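Local coordinates for protein beta-glucuronidase (Dictyoglomus thermophilum, PDB 6XXW) that probably hydrolyses beta-D-glucuronides, as a glycoside hydrolase of family 2 with a TIM-barrel domain, at residues 253-258 with 297-302. Residues are numbered along the deposited sequence; the frame is centred on the assembly and turned at random.
Sequences WEPGNP and KPFYFK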
loop_
_atom_site.group_PDB
_atom_site.type_symbol
_atom_site.label_atom_id
_atom_site.label_comp_id
_atom_site.label_asym_id
_atom_site.label_seq_id
_atom_site.Cartn_x
_atom_site.Cartn_y
_atom_site.Cartn_z
ATOM N N TRP A 253 -10.490 -42.627 -4.306
ATOM C CA TRP A 253 -10.317 -41.229 -3.947
ATOM C C TRP A 253 -8.830 -40.917 -3.810
ATOM O O TRP A 253 -8.084 -41.670 -3.177
ATOM C CB TRP A 253 -11.052 -40.942 -2.633
ATOM C CG TRP A 253 -11.054 -39.505 -2.211
ATOM C CD1 TRP A 253 -12.077 -38.601 -2.375
ATOM C CD2 TRP A 253 -10.003 -38.804 -1.525
ATOM N NE1 TRP A 253 -11.713 -37.379 -1.845
ATOM C CE2 TRP A 253 -10.447 -37.476 -1.324
ATOM C CE3 TRP A 253 -8.718 -39.163 -1.081
ATOM C CZ2 TRP A 253 -9.659 -36.511 -0.684
ATOM C CZ3 TRP A 253 -7.935 -38.202 -0.452
ATOM C CH2 TRP A 253 -8.405 -36.892 -0.263
ATOM N N GLU A 254 -8.396 -39.806 -4.398
ATOM C CA GLU A 254 -7.042 -39.318 -4.175
ATOM C C GLU A 254 -6.973 -37.878 -4.664
ATOM O O GLU A 254 -7.867 -37.425 -5.385
ATOM C CB GLU A 254 -5.993 -40.196 -4.885
ATOM C CG GLU A 254 -6.174 -40.420 -6.388
ATOM C CD GLU A 254 -5.163 -41.440 -6.949
ATOM O OE1 GLU A 254 -4.966 -42.510 -6.323
ATOM O OE2 GLU A 254 -4.556 -41.168 -8.008
ATOM N N PRO A 255 -5.963 -37.122 -4.244
ATOM C CA PRO A 255 -5.746 -35.803 -4.849
ATOM C C PRO A 255 -5.611 -35.939 -6.353
ATOM O O PRO A 255 -4.873 -36.795 -6.855
ATOM C CB PRO A 255 -4.447 -35.328 -4.200
ATOM C CG PRO A 255 -4.421 -36.018 -2.894
ATOM C CD PRO A 255 -5.045 -37.373 -3.121
ATOM N N GLY A 256 -6.347 -35.095 -7.077
ATOM C CA GLY A 256 -6.423 -35.170 -8.520
ATOM C C GLY A 256 -7.510 -36.079 -9.051
ATOM O O GLY A 256 -7.763 -36.077 -10.264
ATOM N N ASN A 257 -8.153 -36.863 -8.187
ATOM C CA ASN A 257 -9.283 -37.691 -8.573
ATOM C C ASN A 257 -10.172 -37.936 -7.356
ATOM O O ASN A 257 -10.150 -39.040 -6.799
ATOM C CB ASN A 257 -8.802 -39.016 -9.171
ATOM C CG ASN A 257 -9.951 -39.853 -9.715
ATOM O OD1 ASN A 257 -10.476 -39.583 -10.801
ATOM N ND2 ASN A 257 -10.362 -40.865 -8.951
ATOM N N PRO A 258 -10.962 -36.934 -6.911
ATOM C CA PRO A 258 -11.737 -37.038 -5.656
ATOM C C PRO A 258 -13.064 -37.777 -5.803
ATOM O O PRO A 258 -14.139 -37.231 -5.561
ATOM C CB PRO A 258 -11.955 -35.565 -5.292
ATOM C CG PRO A 258 -12.040 -34.873 -6.624
ATOM C CD PRO A 258 -10.991 -35.564 -7.465
ATOM N N LYS A 297 0.746 -45.609 -3.885
ATOM C CA LYS A 297 1.623 -44.813 -4.727
ATOM C C LYS A 297 2.333 -43.749 -3.893
ATOM O O LYS A 297 1.746 -43.227 -2.942
ATOM C CB LYS A 297 0.835 -44.141 -5.863
ATOM C CG LYS A 297 0.157 -45.107 -6.803
ATOM C CD LYS A 297 -0.628 -44.356 -7.869
ATOM C CE LYS A 297 -1.776 -43.581 -7.256
ATOM N NZ LYS A 297 -2.588 -42.899 -8.310
ATOM N N PRO A 298 3.604 -43.428 -4.206
ATOM C CA PRO A 298 4.351 -42.437 -3.408
ATOM C C PRO A 298 3.853 -41.007 -3.555
ATOM O O PRO A 298 4.071 -40.379 -4.593
ATOM C CB PRO A 298 5.785 -42.568 -3.941
ATOM C CG PRO A 298 5.635 -43.155 -5.307
ATOM C CD PRO A 298 4.457 -44.081 -5.215
ATOM N N PHE A 299 3.227 -40.472 -2.510
ATOM C CA PHE A 299 2.681 -39.119 -2.524
ATOM C C PHE A 299 3.777 -38.076 -2.292
ATOM O O PHE A 299 4.784 -38.344 -1.631
ATOM C CB PHE A 299 1.609 -38.998 -1.435
ATOM C CG PHE A 299 0.718 -37.779 -1.548
ATOM C CD1 PHE A 299 0.010 -37.512 -2.710
ATOM C CD2 PHE A 299 0.554 -36.931 -0.461
ATOM C CE1 PHE A 299 -0.833 -36.405 -2.796
ATOM C CE2 PHE A 299 -0.288 -35.801 -0.540
ATOM C CZ PHE A 299 -0.978 -35.544 -1.699
ATOM N N TYR A 300 3.565 -36.874 -2.835
ATOM C CA TYR A 300 4.365 -35.699 -2.485
ATOM C C TYR A 300 3.429 -34.565 -2.093
ATOM O O TYR A 300 2.642 -34.096 -2.924
ATOM C CB TYR A 300 5.283 -35.251 -3.632
ATOM C CG TYR A 300 6.252 -34.167 -3.177
ATOM C CD1 TYR A 300 5.959 -32.809 -3.351
ATOM C CD2 TYR A 300 7.437 -34.505 -2.525
ATOM C CE1 TYR A 300 6.846 -31.824 -2.906
ATOM C CE2 TYR A 300 8.321 -33.541 -2.081
ATOM C CZ TYR A 300 8.029 -32.206 -2.262
ATOM O OH TYR A 300 8.941 -31.270 -1.809
ATOM N N PHE A 301 3.511 -34.127 -0.834
ATOM C CA PHE A 301 2.654 -33.043 -0.359
ATOM C C PHE A 301 3.090 -31.720 -0.967
ATOM O O PHE A 301 4.253 -31.329 -0.849
ATOM C CB PHE A 301 2.715 -32.891 1.164
ATOM C CG PHE A 301 2.126 -34.022 1.924
ATOM C CD1 PHE A 301 2.846 -35.193 2.121
ATOM C CD2 PHE A 301 0.865 -33.908 2.482
ATOM C CE1 PHE A 301 2.302 -36.248 2.847
ATOM C CE2 PHE A 301 0.316 -34.967 3.218
ATOM C CZ PHE A 301 1.046 -36.125 3.397
ATOM N N LYS A 302 2.116 -31.019 -1.513
ATOM C CA LYS A 302 2.323 -29.652 -2.020
ATOM C C LYS A 302 1.248 -28.801 -1.353
ATOM O O LYS A 302 0.129 -29.001 -1.651
ATOM C CB LYS A 302 2.201 -29.604 -3.543
ATOM C CG LYS A 302 3.241 -30.383 -4.315
ATOM C CD LYS A 302 2.986 -30.437 -5.785
ATOM C CE LYS A 302 1.584 -30.826 -6.167
ATOM N NZ LYS A 302 1.431 -30.930 -7.628
#
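Phe299 and the ring of Pro255 meet at a slant: Pro255 CG lies 3.6 Å from Phe299 CE1 and 3.7 Å from Phe299 CZ, with Pro255 CB a little farther back. With CG anti to the backbone N (chi1 -165°), the phenyl group swings toward the turn. Phe301 CE1 lies against the rim of the Phe299 ring, level with it, while Phe299 CD2 points at the middle of one face of Phe301, 3.7 Å from its plane; Phe301 in turn packs edge-to-face with Phe292. Phe299 also touches Ile294 of the neighbouring strand 291-294 and Ala358 of a barrel strand.

Pro255 occupies the second position of a type II turn running from Glu254 to Asn257, closed by Asn257 N donating to Glu254 O at 2.9 Å and by Glu254 N donating to Asn257 O. Gly256, third in the turn, has a positive phi (89°) that suits glycine.

Beside this apolar patch, Glu254 and Lys297 meet with their side chains at about a right angle. Lys297 bends at chi3 (-65°), and its NZ reaches the syn lone pair of Glu254 OE2 at 2.6 Å, a short salt bridge. The other oxygen, Glu254 OE1, accepts from Asn295 ND2, whose amide also serves Trp253 O. Lys297 has a second partner in the ring of Phe595, a cation-pi contact.

Apolar and charged contacts together thus tie the turn of the smaller antiparallel sheet, in one domain, to the start of the first barrel strand in the next. Gripped through both oxygens, the Glu254 carboxylate is limited in rotation, and the lysine beside it should favour its ionised form.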